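Local coordinates for protein FACT-Spt16 (Cicer arietinum, PDB 5CE6) that probably binds histones H3-H4 as the N-terminal, peptidase-like domain of the Spt16 subunit of the FACT histone chaperone complex, at residues A[264-269]-A[303-308]. Numbering follows the deposited sequence.
With ACT (acetate ion), chain B.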
ATOM      1  N   ASP A 264      -8.253  -9.857  -4.098  1.00 13.30           N
ATOM      2  CA  ASP A 264      -8.863  -9.317  -2.890  1.00 19.35           C
ATOM      3  C   ASP A 264      -9.035  -7.806  -3.048  1.00 15.62           C
ATOM      4  O   ASP A 264      -8.590  -7.224  -4.042  1.00 18.75           O
ATOM      5  CB  ASP A 264      -8.014  -9.628  -1.656  1.00 20.97           C
ATOM      6  CG  ASP A 264      -8.803  -9.504  -0.358  1.00 32.07           C
ATOM      7  OD1 ASP A 264     -10.032  -9.272  -0.418  1.00 29.54           O
ATOM      8  OD2 ASP A 264      -8.193  -9.648   0.724  1.00 44.22           O
ATOM      9  N   ILE A 265      -9.690  -7.172  -2.081  1.00 18.62           N
ATOM     10  CA  ILE A 265      -9.819  -5.723  -2.102  1.00 13.25           C
ATOM     11  C   ILE A 265      -8.709  -5.132  -1.237  1.00 15.08           C
ATOM     12  O   ILE A 265      -8.353  -5.698  -0.205  1.00 16.83           O
ATOM     13  CB  ILE A 265     -11.205  -5.237  -1.593  1.00 31.15           C
ATOM     14  CG1 ILE A 265     -11.392  -5.581  -0.114  1.00 38.22           C
ATOM     15  CG2 ILE A 265     -12.326  -5.843  -2.427  1.00 34.09           C
ATOM     16  CD1 ILE A 265     -12.609  -4.937   0.531  1.00 35.88           C
ATOM     17  N   CYS A 266      -8.146  -4.004  -1.649  1.00 11.08           N
ATOM     18  CA  CYS A 266      -7.075  -3.388  -0.864  1.00 12.10           C
ATOM     19  C   CYS A 266      -7.615  -2.705   0.370  1.00 16.59           C
ATOM     20  O   CYS A 266      -6.944  -2.637   1.404  1.00 17.38           O
ATOM     21  CB  CYS A 266      -6.314  -2.347  -1.687  1.00 13.64           C
ATOM     22  SG  CYS A 266      -5.471  -3.057  -3.086  1.00 14.38           S
ATOM     23  N   TYR A 267      -8.823  -2.173   0.236  1.00  9.89           N
ATOM     24  CA  TYR A 267      -9.499  -1.464   1.316  1.00 11.78           C
ATOM     25  C   TYR A 267     -10.956  -1.347   0.895  1.00 14.25           C
ATOM     26  O   TYR A 267     -11.260  -1.520  -0.290  1.00 13.95           O
ATOM     27  CB  TYR A 267      -8.877  -0.079   1.537  1.00 12.58           C
ATOM     28  CG  TYR A 267      -8.888   0.814   0.305  1.00  9.37           C
ATOM     29  CD1 TYR A 267      -9.978   1.613   0.015  1.00 10.10           C
ATOM     30  CD2 TYR A 267      -7.814   0.834  -0.565  1.00 10.53           C
ATOM     31  CE1 TYR A 267      -9.987   2.430  -1.105  1.00  9.05           C
ATOM     32  CE2 TYR A 267      -7.817   1.629  -1.688  1.00 10.07           C
ATOM     33  CZ  TYR A 267      -8.908   2.424  -1.956  1.00 13.50           C
ATOM     34  OH  TYR A 267      -8.901   3.232  -3.075  1.00 14.46           O
ATOM     35  N   PRO A 268     -11.864  -1.092   1.856  1.00 14.11           N
ATOM     36  CA  PRO A 268     -13.268  -0.949   1.467  1.00 14.15           C
ATOM     37  C   PRO A 268     -13.400   0.283   0.594  1.00 10.95           C
ATOM     38  O   PRO A 268     -12.913   1.339   1.005  1.00 13.46           O
ATOM     39  CB  PRO A 268     -13.979  -0.714   2.803  1.00 18.27           C
ATOM     40  CG  PRO A 268     -13.077  -1.360   3.826  1.00 22.43           C
ATOM     41  CD  PRO A 268     -11.691  -1.077   3.321  1.00 19.77           C
ATOM     42  N   PRO A 269     -14.002   0.136  -0.595  1.00 13.00           N
ATOM     43  CA  PRO A 269     -14.099   1.242  -1.554  1.00 10.37           C
ATOM     44  C   PRO A 269     -14.643   2.502  -0.913  1.00 11.83           C
ATOM     45  O   PRO A 269     -15.506   2.424  -0.032  1.00 13.10           O
ATOM     46  CB  PRO A 269     -15.078   0.695  -2.590  1.00 11.28           C
ATOM     47  CG  PRO A 269     -14.721  -0.784  -2.629  1.00 18.52           C
ATOM     48  CD  PRO A 269     -14.503  -1.129  -1.174  1.00 13.97           C
ATOM     49  N   GLY A 303      -9.447   0.071  -4.880  1.00 11.25           N
ATOM     50  CA  GLY A 303      -8.220  -0.636  -5.194  1.00  7.71           C
ATOM     51  C   GLY A 303      -8.396  -2.131  -5.073  1.00 10.25           C
ATOM     52  O   GLY A 303      -8.926  -2.620  -4.067  1.00 11.85           O
ATOM     53  N   ALA A 304      -7.959  -2.849  -6.104  1.00  8.89           N
ATOM     54  CA  ALA A 304      -7.958  -4.308  -6.100  1.00 10.19           C
ATOM     55  C   ALA A 304      -6.552  -4.821  -5.835  1.00  9.82           C
ATOM     56  O   ALA A 304      -5.556  -4.148  -6.136  1.00 11.22           O
ATOM     57  CB  ALA A 304      -8.472  -4.862  -7.416  1.00 11.00           C
ATOM     58  N   ARG A 305      -6.482  -6.022  -5.277  1.00 10.76           N
ATOM     59  CA  ARG A 305      -5.218  -6.640  -4.926  1.00 13.30           C
ATOM     60  C   ARG A 305      -5.127  -7.963  -5.680  1.00 13.33           C
ATOM     61  O   ARG A 305      -6.111  -8.702  -5.779  1.00 16.43           O
ATOM     62  CB  ARG A 305      -5.187  -6.889  -3.412  1.00 15.29           C
ATOM     63  CG  ARG A 305      -3.798  -6.962  -2.796  1.00 15.52           C
ATOM     64  CD  ARG A 305      -3.891  -7.155  -1.279  1.00 15.65           C
ATOM     65  NE  ARG A 305      -2.572  -7.210  -0.649  1.00 16.16           N
ATOM     66  CZ  ARG A 305      -2.367  -7.510   0.632  1.00 22.45           C
ATOM     67  NH1 ARG A 305      -3.396  -7.782   1.424  1.00 20.26           N
ATOM     68  NH2 ARG A 305      -1.135  -7.537   1.120  1.00 15.87           N
ATOM     69  N   TYR A 306      -3.956  -8.260  -6.231  1.00 11.26           N
ATOM     70  CA  TYR A 306      -3.799  -9.484  -6.998  1.00 10.40           C
ATOM     71  C   TYR A 306      -2.554 -10.236  -6.552  1.00 13.24           C
ATOM     72  O   TYR A 306      -1.451  -9.701  -6.607  1.00 12.40           O
ATOM     73  CB  TYR A 306      -3.727  -9.189  -8.500  1.00 10.65           C
ATOM     74  CG  TYR A 306      -3.709 -10.445  -9.354  1.00 14.63           C
ATOM     75  CD1 TYR A 306      -4.869 -11.187  -9.557  1.00 18.46           C
ATOM     76  CD2 TYR A 306      -2.539 -10.883  -9.964  1.00 16.54           C
ATOM     77  CE1 TYR A 306      -4.862 -12.333 -10.345  1.00 24.17           C
ATOM     78  CE2 TYR A 306      -2.523 -12.022 -10.752  1.00 18.66           C
ATOM     79  CZ  TYR A 306      -3.686 -12.741 -10.939  1.00 21.88           C
ATOM     80  OH  TYR A 306      -3.673 -13.885 -11.713  1.00 22.56           O
ATOM     81  N   LYS A 307      -2.740 -11.478  -6.113  1.00 14.44           N
ATOM     82  CA  LYS A 307      -1.657 -12.263  -5.522  1.00 17.45           C
ATOM     83  C   LYS A 307      -0.882 -11.456  -4.480  1.00 12.95           C
ATOM     84  O   LYS A 307       0.352 -11.522  -4.412  1.00 15.51           O
ATOM     85  CB  LYS A 307      -0.735 -12.849  -6.600  1.00 16.85           C
ATOM     86  CG  LYS A 307      -1.435 -13.855  -7.515  1.00 16.68           C
ATOM     87  CD  LYS A 307      -0.520 -14.364  -8.618  1.00 20.25           C
ATOM     88  CE  LYS A 307       0.633 -15.174  -8.063  1.00 26.97           C
ATOM     89  NZ  LYS A 307       0.152 -16.409  -7.376  1.00 31.88           N
ATOM     90  N   SER A 308      -1.636 -10.714  -3.667  1.00 11.49           N
ATOM     91  CA  SER A 308      -1.125  -9.851  -2.591  1.00  9.58           C
ATOM     92  C   SER A 308      -0.572  -8.498  -3.022  1.00 11.73           C
ATOM     93  O   SER A 308      -0.198  -7.709  -2.165  1.00 11.66           O
ATOM     94  CB  SER A 308      -0.119 -10.566  -1.676  1.00 22.28           C
ATOM     95  OG  SER A 308      -0.719 -11.694  -1.068  1.00 18.56           O
TER
HETATM   96  C   ACT B 501      -0.200  -7.059   4.588  1.00 22.72           C
HETATM   97  O   ACT B 501      -0.430  -6.841   5.796  1.00 20.34           O
HETATM   98  OXT ACT B 501      -1.098  -7.662   3.955  1.00 18.05           O
HETATM   99  CH3 ACT B 501       1.085  -6.626   3.947  1.00 17.28           C
HETATM  100  O   HOH W   1      -6.386  -7.001   1.288  1.00 23.57           O
HETATM  101  O   HOH W   2     -11.218  -0.876  -2.835  1.00 18.34           O
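D264 and R305 face each other as an antiparallel hydrogen-bonded pair, R305 N giving to D264 O at 2.7 Å and D264 N to R305 O. This joins strand 263-265 to strand 296-306 in a mixed sheet of the M24 metallopeptidase-like (pita-bread) lobe. Past the non-hydrogen-bonded pair I265-A304, C266 N gives a nearly straight bond to G303 O (2.9 Å), from above the carbonyl plane. Beyond it the chain leaves the register, and a water bridges the two segments, accepting from G303 N and donating to Y267 O. C266 SG, anti to its carbonyl carbon (chi1 -64°), reaches back to A304 O at 3.2 Å and R305 CB at 3.9 Å. The Y267 ring comes obliquely to G303 N, while its hydroxyl is hydrogen-bonded to N312 OD1. R305 runs extended from CG to NE, where S308 O takes a bond; NH1 reaches D264 OD2 and I265 O through a second water. An alanine here would probably leave S308 O without its NE-H mate and that water without its NH1 donor. At the guanidinium edge, near its plane, NH2 donates to OXT of an acetate, probably a crystallisation additive, at 2.8 Å.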